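Local coordinates for protein endoglucanase family 5 (Clostridium acetobutylicum ATCC 824, PDB 6PZ7) that hydrolyses beta-1,4-glucan chains as a GH5_4 endoglucanase, probably accepting a broad range of plant polysaccharides such as cellulose, at residues K49-N54 against L322-P327; S64-G67 against T73-Q76; A202-L207 against V218-Y223; N256-V259 against P264-I267; S283-Y288 against T299-N304. One frame throughout, in Å; residues are numbered along the deposited sequence. Where two conformers were deposited one is given.

Interaction 1. Residues K49-N54 against L322-P327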
# COMPACT_ATOMS: atom_id res chain seq x y z
N LYS A 49 6.35 -15.25 -5.84
CA LYS A 49 5.33 -16.08 -6.47
C LYS A 49 5.40 -17.51 -5.97
O LYS A 49 4.36 -18.12 -5.66
CB LYS A 49 5.55 -16.04 -7.98
CG LYS A 49 4.68 -16.98 -8.81
CD LYS A 49 3.23 -16.61 -8.71
CE LYS A 49 2.39 -17.41 -9.72
NZ LYS A 49 1.08 -16.73 -9.95
N GLU A 50 6.61 -18.06 -5.88
CA GLU A 50 6.79 -19.45 -5.47
C GLU A 50 6.33 -19.69 -4.04
O GLU A 50 5.92 -20.81 -3.70
CB GLU A 50 8.27 -19.83 -5.61
CG GLU A 50 8.71 -19.98 -7.09
CD GLU A 50 10.24 -19.93 -7.32
OE1 GLU A 50 11.06 -19.85 -6.37
OE2 GLU A 50 10.63 -19.95 -8.52
N ALA A 51 6.36 -18.67 -3.18
CA ALA A 51 5.90 -18.83 -1.80
C ALA A 51 4.38 -18.86 -1.71
O ALA A 51 3.84 -19.35 -0.71
CB ALA A 51 6.45 -17.70 -0.92
N GLY A 52 3.67 -18.36 -2.70
CA GLY A 52 2.21 -18.40 -2.71
C GLY A 52 1.53 -17.04 -2.59
O GLY A 52 0.30 -17.00 -2.48
N PHE A 53 2.26 -15.94 -2.59
CA PHE A 53 1.64 -14.65 -2.70
C PHE A 53 1.01 -14.52 -4.08
O PHE A 53 1.50 -15.11 -5.04
CB PHE A 53 2.68 -13.55 -2.53
CG PHE A 53 3.23 -13.45 -1.13
CD1 PHE A 53 4.43 -14.08 -0.80
CD2 PHE A 53 2.58 -12.72 -0.16
CE1 PHE A 53 4.97 -13.96 0.44
CE2 PHE A 53 3.09 -12.60 1.13
CZ PHE A 53 4.30 -13.23 1.42
N ASN A 54 -0.08 -13.73 -4.18
CA ASN A 54 -0.66 -13.42 -5.48
C ASN A 54 -0.68 -11.94 -5.83
O ASN A 54 -1.22 -11.58 -6.89
CB ASN A 54 -2.06 -14.03 -5.69
CG ASN A 54 -2.40 -14.21 -7.16
OD1 ASN A 54 -1.55 -14.64 -7.94
ND2 ASN A 54 -3.63 -13.92 -7.53
N LEU A 322 18.41 -14.69 -1.76
CA LEU A 322 17.16 -15.31 -2.15
C LEU A 322 16.68 -16.34 -1.12
O LEU A 322 16.30 -17.45 -1.48
CB LEU A 322 17.24 -15.92 -3.55
CG LEU A 322 17.56 -14.91 -4.67
CD1 LEU A 322 17.75 -15.64 -6.00
CD2 LEU A 322 16.47 -13.86 -4.82
N THR A 323 16.69 -15.96 0.17
CA THR A 323 16.36 -16.87 1.27
C THR A 323 15.27 -16.26 2.13
O THR A 323 15.39 -15.11 2.58
CB THR A 323 17.61 -17.10 2.13
OG1 THR A 323 18.67 -17.70 1.37
CG2 THR A 323 17.31 -17.96 3.37
N TRP A 324 14.22 -17.03 2.45
CA TRP A 324 13.26 -16.59 3.46
C TRP A 324 13.90 -16.71 4.83
O TRP A 324 14.31 -17.78 5.25
CB TRP A 324 11.98 -17.42 3.40
CG TRP A 324 11.20 -17.22 2.13
CD1 TRP A 324 11.08 -18.11 1.11
CD2 TRP A 324 10.47 -16.06 1.75
NE1 TRP A 324 10.30 -17.58 0.11
CE2 TRP A 324 9.91 -16.31 0.48
CE3 TRP A 324 10.22 -14.83 2.36
CZ2 TRP A 324 9.12 -15.37 -0.19
CZ3 TRP A 324 9.43 -13.91 1.71
CH2 TRP A 324 8.89 -14.18 0.43
N VAL A 325 13.98 -15.59 5.55
CA VAL A 325 14.67 -15.51 6.84
C VAL A 325 13.83 -16.11 7.95
O VAL A 325 14.38 -16.65 8.91
CB VAL A 325 15.02 -14.03 7.14
CG1 VAL A 325 15.68 -13.92 8.53
CG2 VAL A 325 15.94 -13.42 6.05
N PHE A 326 12.51 -15.96 7.86
CA PHE A 326 11.56 -16.34 8.91
C PHE A 326 10.57 -17.31 8.27
O PHE A 326 9.47 -16.91 7.86
CB PHE A 326 10.87 -15.11 9.52
CG PHE A 326 11.84 -14.12 10.10
CD1 PHE A 326 12.50 -14.38 11.29
CD2 PHE A 326 12.11 -12.97 9.42
CE1 PHE A 326 13.44 -13.45 11.77
CE2 PHE A 326 13.02 -12.06 9.94
CZ PHE A 326 13.65 -12.29 11.07
N PRO A 327 10.95 -18.57 8.10
CA PRO A 327 10.13 -19.49 7.29
C PRO A 327 8.80 -19.81 7.90
O PRO A 327 7.82 -20.03 7.16
CB PRO A 327 11.04 -20.73 7.15
CG PRO A 327 11.97 -20.65 8.33
CD PRO A 327 12.22 -19.19 8.52
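Ala51, on the last turn of helix 42-51, and Trp324, on the short strand 323-324, bring their backbones nearest at 9.3 Å between CA atoms, a gap that side chains alone bridge. The indole of Trp324 does most of this work. CZ2 of its six-membered ring lies 3.6 Å from Ala51 CB, and Ala51 CB also lies 4.0 Å from Trp324 CE2. One ring atom further on, Trp324 CH2 meets CE1 of Phe53 at 3.9 Å. The two aromatic side chains point in opposing senses and overlap only near their ends; with CG beside its own backbone N (chi1 -69°), Phe53 sends CE1 to the indole. In this TIM barrel the contact lies on the outer wall, where the first helix that follows a barrel strand is packed against the C-terminal end of the chain. Between Ala51 and Phe53 the helix ends at Gly52, whose positive phi (113°) belongs to a Schellman motif; Gly52 N donates to Lys49 O over 3.0 Å. The turn brings Phe53 round to the same indole that Ala51 touches. Further apolar partners close in from helix 327-334, with Ile333 and Val334 against Phe53 and Val330 against Trp324. From the barrel side Trp20 meets the Phe53 ring with the planes at about 60°, while Lys47 and Ile48 of the helix itself touch the indole.

Interaction 2. Residues S64-G67 against T73-Q76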
# COMPACT_ATOMS: atom_id res chain seq x y z
N SER A 64 11.69 12.83 -6.62
CA SER A 64 13.05 13.02 -7.12
C SER A 64 13.16 12.88 -8.62
O SER A 64 14.25 13.09 -9.16
CB SER A 64 14.02 12.00 -6.49
OG SER A 64 14.02 12.08 -5.08
N HIS A 65 12.09 12.48 -9.29
CA HIS A 65 12.08 12.16 -10.71
C HIS A 65 11.14 13.05 -11.50
O HIS A 65 10.90 12.76 -12.68
CB HIS A 65 11.70 10.69 -10.87
CG HIS A 65 12.46 9.79 -9.96
ND1 HIS A 65 13.79 9.49 -10.16
CD2 HIS A 65 12.11 9.20 -8.80
CE1 HIS A 65 14.21 8.71 -9.17
NE2 HIS A 65 13.21 8.53 -8.33
N ILE A 66 10.60 14.09 -10.88
CA ILE A 66 9.65 15.02 -11.48
C ILE A 66 10.37 16.34 -11.74
O ILE A 66 11.00 16.91 -10.85
CB ILE A 66 8.45 15.24 -10.55
CG1 ILE A 66 7.66 13.95 -10.36
CG2 ILE A 66 7.57 16.39 -11.09
CD1 ILE A 66 6.70 14.03 -9.19
N GLY A 67 10.26 16.84 -12.97
CA GLY A 67 10.84 18.12 -13.35
C GLY A 67 10.02 19.31 -12.90
O GLY A 67 9.03 19.20 -12.18
N THR A 73 7.55 17.03 -15.77
CA THR A 73 7.91 15.87 -16.58
C THR A 73 8.54 14.79 -15.72
O THR A 73 9.53 15.04 -15.01
CB THR A 73 8.91 16.28 -17.66
OG1 THR A 73 8.30 17.33 -18.42
CG2 THR A 73 9.28 15.14 -18.54
N ILE A 74 8.04 13.57 -15.82
CA ILE A 74 8.64 12.44 -15.12
C ILE A 74 9.80 11.92 -15.98
O ILE A 74 9.64 11.64 -17.17
CB ILE A 74 7.62 11.31 -14.86
CG1 ILE A 74 6.44 11.81 -14.03
CG2 ILE A 74 8.32 10.15 -14.13
CD1 ILE A 74 5.36 10.77 -13.78
N ASP A 75 10.96 11.77 -15.36
CA ASP A 75 12.12 11.25 -16.07
C ASP A 75 11.80 9.94 -16.77
O ASP A 75 11.35 8.96 -16.15
CB ASP A 75 13.25 11.06 -15.06
CG ASP A 75 14.46 10.37 -15.64
OD1 ASP A 75 14.58 10.28 -16.87
OD2 ASP A 75 15.28 9.88 -14.84
N GLN A 76 12.07 9.87 -18.07
CA GLN A 76 11.76 8.67 -18.84
C GLN A 76 12.51 7.45 -18.34
O GLN A 76 11.97 6.34 -18.34
CB GLN A 76 12.08 8.92 -20.31
CG GLN A 76 11.80 7.78 -21.23
CD GLN A 76 12.07 8.13 -22.69
OE1 GLN A 76 11.21 8.72 -23.36
NE2 GLN A 76 13.26 7.79 -23.18
O HOH W 1 15.22 10.57 -12.23
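His65 sets its CB 4.5 Å from the CB of Asp75, and its imidazole overlaps the ring of Trp78 in a stack, with Ser64 CB over the centre of one face. The backbones beneath form a single antiparallel beta bridge, Ile66 facing Ile74 as a non-hydrogen-bonded pair, inside the loop that leads from barrel strand 55-58 to helix 76-91. Two backbone hydrogen bonds flank that pair. Asp75 N donates to His65 O over 2.9 Å, and Gly67 N donates to Thr73 O over 2.8 Å. A CA-H...O contact from Ile74 CA, 3.3 Å from His65 O, adds a weaker approach to the same carbonyl. Next to the bridge the isoleucines run side by side but only loosely, Ile66 CG1 lying 4.4 Å from Ile74 CG1; both continue onto helix 111-132, Ile66 against Val124 and Ile74 against Ile128. The bridge thus pinches a beta-alpha loop of the TIM barrel just before its helix begins. Asp75 is the N-cap of that helix: with CG anti to the backbone N (chi1 173°), its OD1 accepts from Ala77 N. The second carboxylate oxygen of Asp75, OD2, takes a hydrogen bond from a water 2.7 Å away, and the same water lies in the plane of the imidazole, 2.7 Å from His65 ND1.

Interaction 3. Residues A202-L207 against V218-Y223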
# COMPACT_ATOMS: atom_id res chain seq x y z
N ALA A 202 -12.68 8.75 12.47
CA ALA A 202 -13.03 9.92 11.68
C ALA A 202 -12.44 9.84 10.28
O ALA A 202 -13.03 10.35 9.31
CB ALA A 202 -12.57 11.22 12.33
N ALA A 203 -11.24 9.26 10.14
CA ALA A 203 -10.64 9.08 8.82
C ALA A 203 -11.50 8.19 7.95
O ALA A 203 -11.73 8.49 6.77
CB ALA A 203 -9.22 8.54 8.97
N MET A 204 -11.97 7.08 8.50
CA MET A 204 -12.83 6.19 7.73
C MET A 204 -14.18 6.83 7.47
O MET A 204 -14.73 6.68 6.37
CB MET A 204 -12.98 4.85 8.42
CG MET A 204 -11.64 4.11 8.61
SD MET A 204 -11.81 2.32 8.93
CE MET A 204 -12.77 2.38 10.44
N ASN A 205 -14.73 7.57 8.43
CA ASN A 205 -16.06 8.15 8.24
C ASN A 205 -16.08 9.26 7.19
O ASN A 205 -17.10 9.43 6.49
CB ASN A 205 -16.59 8.71 9.57
CG ASN A 205 -17.16 7.63 10.46
OD1 ASN A 205 -17.51 6.53 10.01
ND2 ASN A 205 -17.30 7.95 11.74
N ASP A 206 -15.00 10.00 7.04
CA ASP A 206 -14.99 11.14 6.16
C ASP A 206 -14.57 10.82 4.73
O ASP A 206 -14.72 11.68 3.85
CB ASP A 206 -14.13 12.30 6.70
CG ASP A 206 -14.79 13.06 7.83
OD1 ASP A 206 -15.98 12.80 8.15
OD2 ASP A 206 -14.11 13.98 8.39
N LEU A 207 -14.10 9.60 4.47
CA LEU A 207 -13.73 9.20 3.12
C LEU A 207 -14.93 9.25 2.20
O LEU A 207 -16.00 8.72 2.52
CB LEU A 207 -13.17 7.78 3.17
CG LEU A 207 -12.56 7.30 1.87
CD1 LEU A 207 -11.25 8.01 1.61
CD2 LEU A 207 -12.35 5.81 1.92
N VAL A 218 -10.91 0.69 -1.11
CA VAL A 218 -10.31 1.49 -0.04
C VAL A 218 -8.97 0.89 0.36
O VAL A 218 -8.88 -0.33 0.58
CB VAL A 218 -11.27 1.59 1.16
CG1 VAL A 218 -10.62 2.29 2.34
CG2 VAL A 218 -12.54 2.31 0.75
N SER A 219 -7.97 1.75 0.53
CA SER A 219 -6.66 1.38 1.06
C SER A 219 -6.49 1.83 2.50
O SER A 219 -6.61 3.03 2.80
CB SER A 219 -5.59 2.06 0.20
OG SER A 219 -4.31 1.82 0.78
N LEU A 220 -6.16 0.88 3.38
CA LEU A 220 -5.88 1.15 4.79
C LEU A 220 -4.57 0.49 5.16
O LEU A 220 -4.21 -0.56 4.60
CB LEU A 220 -7.01 0.63 5.70
CG LEU A 220 -8.40 1.16 5.40
CD1 LEU A 220 -9.42 0.39 6.23
CD2 LEU A 220 -8.50 2.65 5.66
N HIS A 221 -3.83 1.08 6.09
CA HIS A 221 -2.59 0.50 6.61
C HIS A 221 -2.80 0.29 8.10
O HIS A 221 -3.34 1.17 8.79
CB HIS A 221 -1.39 1.39 6.37
CG HIS A 221 -1.10 1.59 4.92
ND1 HIS A 221 -0.17 2.50 4.48
CD2 HIS A 221 -1.63 1.02 3.80
CE1 HIS A 221 -0.13 2.47 3.15
NE2 HIS A 221 -1.02 1.60 2.71
N MET A 222 -2.43 -0.88 8.64
CA MET A 222 -2.73 -1.19 10.03
C MET A 222 -1.72 -2.19 10.60
O MET A 222 -1.87 -3.42 10.48
CB MET A 222 -4.16 -1.71 10.15
CG MET A 222 -4.63 -1.83 11.60
SD MET A 222 -6.34 -2.28 11.89
CE MET A 222 -6.22 -4.03 11.70
N TYR A 223 -0.71 -1.65 11.26
CA TYR A 223 0.35 -2.44 11.87
C TYR A 223 -0.05 -2.73 13.31
O TYR A 223 0.51 -2.21 14.27
CB TYR A 223 1.68 -1.72 11.81
CG TYR A 223 2.28 -1.51 10.45
CD1 TYR A 223 3.37 -2.25 10.04
CD2 TYR A 223 1.81 -0.52 9.57
CE1 TYR A 223 3.98 -2.02 8.83
CE2 TYR A 223 2.42 -0.29 8.34
CZ TYR A 223 3.51 -1.04 7.98
OH TYR A 223 4.16 -0.81 6.80
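Leu207 and Val218 reach for each other tip to tip, the methyl CD2 of Leu207 lying 3.7 Å from Val218 CG2 and 3.9 Å from Val218 CG1. One leucine methyl therefore rests against both branches of the valine, in the modelled conformer of a residue that has two. A turn of helix earlier, Met204 crosses Leu220 at about a right angle, its SD 4.1 Å from Leu220 CD1. The methionine chain bends at its last torsion (chi3 -60°), which turns the terminal methyl aside and leaves the sulfur as the atom that meets the leucine. Nothing polar is exchanged between the two segments; the CA atoms of Met204 and Leu220 are 9.1 Å apart, and the space is bridged by four apolar side chains, three of them buried. This is the packing of a beta-alpha-beta crossover of the TIM barrel, in which the short helix 201-206 lies over strand 216-221, the strand to which it leads. Along that strand the residues alternate: Val218 and Leu220 point to the helix, and Ser219 points away. Moving outward, Phe258 of helix 241-259 packs on Met204, Ile254 on Leu220, and Val265 of the adjoining strand touches both Val218 and Leu220. Polar groups tie helix 201-206 to its neighbours. Asp206 OD2 makes a salt bridge to Arg164 NE, Asn168 ND2 donates to the carbonyl of Asp206, and Asn205 OD1 accepts from Lys257 NZ, joining it to helix 241-259.

Interaction 4. Residues N256-V259 against P264-I267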
# COMPACT_ATOMS: atom_id res chain seq x y z
N ASN A 256 -17.42 -3.57 9.20
CA ASN A 256 -18.73 -2.93 9.38
C ASN A 256 -18.84 -1.61 8.66
O ASN A 256 -19.93 -1.24 8.19
CB ASN A 256 -19.02 -2.79 10.87
CG ASN A 256 -19.52 -4.09 11.48
OD1 ASN A 256 -20.24 -4.84 10.85
ND2 ASN A 256 -19.10 -4.35 12.71
N LYS A 257 -17.76 -0.86 8.56
CA LYS A 257 -17.84 0.43 7.90
C LYS A 257 -17.91 0.31 6.39
O LYS A 257 -18.69 1.02 5.73
CB LYS A 257 -16.65 1.30 8.32
CG LYS A 257 -16.60 2.61 7.61
CD LYS A 257 -17.79 3.46 7.99
CE LYS A 257 -17.79 4.76 7.24
NZ LYS A 257 -18.95 5.59 7.68
N PHE A 258 -17.08 -0.55 5.80
CA PHE A 258 -16.89 -0.62 4.35
C PHE A 258 -17.40 -1.93 3.76
O PHE A 258 -18.34 -1.92 2.94
CB PHE A 258 -15.40 -0.40 4.00
CG PHE A 258 -14.91 1.00 4.29
CD1 PHE A 258 -15.48 2.10 3.65
CD2 PHE A 258 -13.84 1.20 5.12
CE1 PHE A 258 -15.02 3.39 3.91
CE2 PHE A 258 -13.37 2.49 5.37
CZ PHE A 258 -13.96 3.57 4.75
N VAL A 259 -16.80 -3.07 4.13
CA VAL A 259 -16.97 -4.28 3.35
C VAL A 259 -18.43 -4.72 3.35
O VAL A 259 -18.97 -5.09 2.30
CB VAL A 259 -16.07 -5.41 3.88
CG1 VAL A 259 -16.30 -6.70 3.08
CG2 VAL A 259 -14.58 -5.01 3.87
N PRO A 264 -15.23 -2.67 -0.97
CA PRO A 264 -14.07 -3.50 -0.64
C PRO A 264 -12.90 -2.71 -0.10
O PRO A 264 -12.75 -1.50 -0.36
CB PRO A 264 -13.73 -4.18 -1.97
CG PRO A 264 -15.03 -4.21 -2.74
CD PRO A 264 -15.61 -2.84 -2.39
N VAL A 265 -12.03 -3.43 0.61
CA VAL A 265 -10.88 -2.90 1.32
C VAL A 265 -9.68 -3.81 1.12
O VAL A 265 -9.80 -5.04 1.25
CB VAL A 265 -11.16 -2.80 2.85
CG1 VAL A 265 -9.91 -2.35 3.62
CG2 VAL A 265 -12.33 -1.87 3.12
N VAL A 266 -8.53 -3.21 0.86
CA VAL A 266 -7.23 -3.87 0.95
C VAL A 266 -6.43 -3.18 2.05
O VAL A 266 -6.26 -1.95 2.03
CB VAL A 266 -6.47 -3.80 -0.40
CG1 VAL A 266 -5.03 -4.23 -0.26
CG2 VAL A 266 -7.21 -4.65 -1.45
N ILE A 267 -5.91 -3.98 2.98
CA ILE A 267 -4.93 -3.51 3.96
C ILE A 267 -3.58 -3.62 3.26
O ILE A 267 -2.94 -4.68 3.21
CB ILE A 267 -5.02 -4.27 5.27
CG1 ILE A 267 -6.36 -3.96 5.95
CG2 ILE A 267 -3.84 -3.90 6.16
CD1 ILE A 267 -6.65 -4.79 7.20
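Val265 presses its CG2 methyl into the angle between Phe258 and Val259, and this single carbon carries the tight part of the contact. It lies 3.5 Å from Phe258 CB and 4.0 Å from both CG and CD2 of the same residue, so it sits where the ring joins the backbone rather than out along the ring. The Val265 side chain stands roughly perpendicular to those of Phe258 and Val259. Val265 CG2 is brought here by a first torsion that places CG1 anti to the backbone N (chi1 175°) and CG2 beside that N, opposite the carbonyl carbon. The second half of the contact is slacker: Val259 CG2 stands 3.9 Å from Val265 CG2 and 4.2 Å from Val265 CB, and Val259 itself is partly exposed. On the outer side of the helix Asn256 and Lys257 are also partly exposed. Lys257 still contributes, since its CG lies 3.8 Å above the plane of the Phe258 ring, over the centre. Residues 256-259 form a wider pi-type turn of helix 241-259, and four residues, 260-263, link it to the segment that enters strand 265-270, so the contact closes a short alpha-beta loop of the TIM barrel, with Val259 and Pro264 only 5.0 Å apart between CA atoms. Phe258 continues onto Leu207 and Val218, and Val265 onto Ile254. Just before the strand Pro264 packs on helix 9-16, and Val266, two residues on, exchanges backbone hydrogen bonds with Val218 and Leu220 of strand 216-221.

Interaction 5. Residues S283-Y288 against T299-N304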
# COMPACT_ATOMS: atom_id res chain seq x y z
N SER A 283 2.11 -16.23 15.01
CA SER A 283 0.78 -16.32 15.60
C SER A 283 -0.08 -15.12 15.24
O SER A 283 -1.24 -15.24 14.84
CB SER A 283 0.89 -16.44 17.11
OG SER A 283 1.46 -17.67 17.54
N LEU A 284 0.51 -13.93 15.28
CA LEU A 284 -0.19 -12.71 14.90
C LEU A 284 -0.58 -12.77 13.44
O LEU A 284 -1.73 -12.50 13.07
CB LEU A 284 0.67 -11.47 15.19
CG LEU A 284 0.17 -10.17 14.55
CD1 LEU A 284 -1.23 -9.79 15.04
CD2 LEU A 284 1.15 -9.05 14.89
N ALA A 285 0.38 -13.09 12.56
CA ALA A 285 0.09 -13.08 11.12
C ALA A 285 -0.98 -14.10 10.78
O ALA A 285 -1.86 -13.83 9.96
CB ALA A 285 1.36 -13.36 10.32
N LYS A 286 -0.91 -15.28 11.39
CA LYS A 286 -1.91 -16.30 11.09
C LYS A 286 -3.31 -15.79 11.39
O LYS A 286 -4.24 -15.93 10.58
CB LYS A 286 -1.61 -17.56 11.89
CG LYS A 286 -2.57 -18.69 11.57
CD LYS A 286 -2.17 -19.97 12.33
CE LYS A 286 -3.16 -21.11 12.04
NZ LYS A 286 -2.60 -22.44 12.41
N PHE A 287 -3.51 -15.22 12.59
CA PHE A 287 -4.82 -14.73 12.99
C PHE A 287 -5.22 -13.53 12.15
O PHE A 287 -6.37 -13.45 11.70
CB PHE A 287 -4.84 -14.38 14.47
CG PHE A 287 -6.20 -14.00 14.96
CD1 PHE A 287 -7.13 -14.97 15.30
CD2 PHE A 287 -6.57 -12.67 15.04
CE1 PHE A 287 -8.39 -14.60 15.72
CE2 PHE A 287 -7.85 -12.32 15.48
CZ PHE A 287 -8.75 -13.28 15.80
N TYR A 288 -4.30 -12.61 11.89
CA TYR A 288 -4.61 -11.41 11.14
C TYR A 288 -5.10 -11.77 9.75
O TYR A 288 -6.16 -11.33 9.32
CB TYR A 288 -3.36 -10.53 11.11
CG TYR A 288 -3.49 -9.08 10.70
CD1 TYR A 288 -2.87 -8.09 11.43
CD2 TYR A 288 -4.19 -8.70 9.56
CE1 TYR A 288 -2.92 -6.73 11.05
CE2 TYR A 288 -4.28 -7.35 9.17
CZ TYR A 288 -3.65 -6.39 9.92
OH TYR A 288 -3.75 -5.07 9.47
N THR A 299 -4.71 -8.61 2.64
CA THR A 299 -3.62 -7.95 3.34
C THR A 299 -2.34 -8.06 2.53
O THR A 299 -2.17 -8.99 1.73
CB THR A 299 -3.39 -8.61 4.73
OG1 THR A 299 -2.83 -9.92 4.59
CG2 THR A 299 -4.68 -8.65 5.55
N VAL A 300 -1.43 -7.11 2.77
CA VAL A 300 -0.16 -7.02 2.03
C VAL A 300 0.95 -6.71 3.05
O VAL A 300 0.94 -5.65 3.68
CB VAL A 300 -0.22 -5.94 0.95
CG1 VAL A 300 1.05 -5.97 0.09
CG2 VAL A 300 -1.46 -6.07 0.07
N TRP A 301 1.88 -7.65 3.24
CA TRP A 301 2.96 -7.51 4.22
C TRP A 301 3.96 -6.45 3.80
O TRP A 301 4.37 -6.41 2.64
CB TRP A 301 3.69 -8.86 4.35
CG TRP A 301 4.79 -8.84 5.39
CD1 TRP A 301 6.07 -8.46 5.20
CD2 TRP A 301 4.67 -9.18 6.77
NE1 TRP A 301 6.76 -8.52 6.38
CE2 TRP A 301 5.92 -8.98 7.35
CE3 TRP A 301 3.62 -9.68 7.57
CZ2 TRP A 301 6.16 -9.26 8.69
CZ3 TRP A 301 3.88 -9.97 8.89
CH2 TRP A 301 5.13 -9.74 9.43
N TRP A 302 4.35 -5.58 4.73
CA TRP A 302 5.41 -4.60 4.48
C TRP A 302 6.80 -5.22 4.69
O TRP A 302 7.16 -5.57 5.80
CB TRP A 302 5.25 -3.39 5.40
CG TRP A 302 6.32 -2.34 5.14
CD1 TRP A 302 7.41 -2.08 5.93
CD2 TRP A 302 6.43 -1.51 3.99
NE1 TRP A 302 8.18 -1.12 5.33
CE2 TRP A 302 7.61 -0.75 4.15
CE3 TRP A 302 5.66 -1.33 2.85
CZ2 TRP A 302 8.02 0.20 3.20
CZ3 TRP A 302 6.06 -0.38 1.91
CH2 TRP A 302 7.23 0.38 2.10
N ASP A 303 7.57 -5.33 3.62
CA ASP A 303 8.92 -5.88 3.62
C ASP A 303 9.86 -4.78 3.13
O ASP A 303 9.83 -4.40 1.96
CB ASP A 303 9.03 -7.15 2.77
CG ASP A 303 10.36 -7.81 2.90
OD1 ASP A 303 11.37 -7.07 2.89
OD2 ASP A 303 10.41 -9.05 3.01
N ASN A 304 10.72 -4.28 4.00
CA ASN A 304 11.68 -3.23 3.65
C ASN A 304 13.10 -3.74 3.48
O ASN A 304 14.03 -2.95 3.34
CB ASN A 304 11.60 -2.06 4.62
CG ASN A 304 11.94 -2.44 6.05
OD1 ASN A 304 12.25 -3.60 6.36
ND2 ASN A 304 11.84 -1.47 6.92
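Two aromatic rings meet small groups in this contact: the phenol of Tyr288 receives the methyl of Thr299, and the indole of Trp301 comes up to Ala285. Thr299 CG2 lies 3.9 Å from Tyr288 CE2 and 4.0 Å from Tyr288 CD2, approaching the ring at a slant. The indole touch is lighter, with Trp301 CZ3 4.5 Å from Ala285 CB; the CB of Trp301 points neither toward the helix nor away from it, yet the far end of its six-membered ring comes near. Tyr288 reaches inward because its CG is anti to the backbone N (chi1 -165°), while the threonine turns its methyl, not its hydroxyl, to the ring (chi1 71°). Ala285 and Tyr288, one helix turn apart, face the strand together, and Thr299 and Trp301 alternate with Val300 along it. This is again a beta-alpha-beta crossover of the TIM barrel, helix 278-294 lying over strand 298-303, the last of the eight. The backbone of Trp301 bonds to Gly19 and Asn21 of the first strand, where the barrel closes. Ile333 of the C-terminal helix packs on both Ala285 and Trp301, and Ile267 of the neighbouring strand on Tyr288. Polar ends are satisfied away from this surface: Tyr288 OH is hydrogen-bonded to Met222 O, and Trp301 NE1 donates to Tyr314 O. The chemistry therefore is that of a buried apolar seam, in which each aromatic side chain offers carbon to its neighbour and keeps its heteroatom for a backbone carbonyl beyond.

In the fold
Followed from the N terminus, the chain first opens interaction 1 at residues 49-54 and closes it only at 322-327, after 267 intervening residues, joining the first of the barrel's helices that follow a strand to the C-terminal end. All the other contacts nest inside this long loop, and none crosses another. Interaction 2 closes a short loop of five residues on the surface, apart from the rest. Interactions 3, 4 and 5 then follow in series along strands 216-221, 265-270 and 298-303, each laying a helix on the barrel wall. Interactions 3 and 4 share neighbouring strands and touch; 5 touches both, meeting 4 where Ile267 packs against Val300.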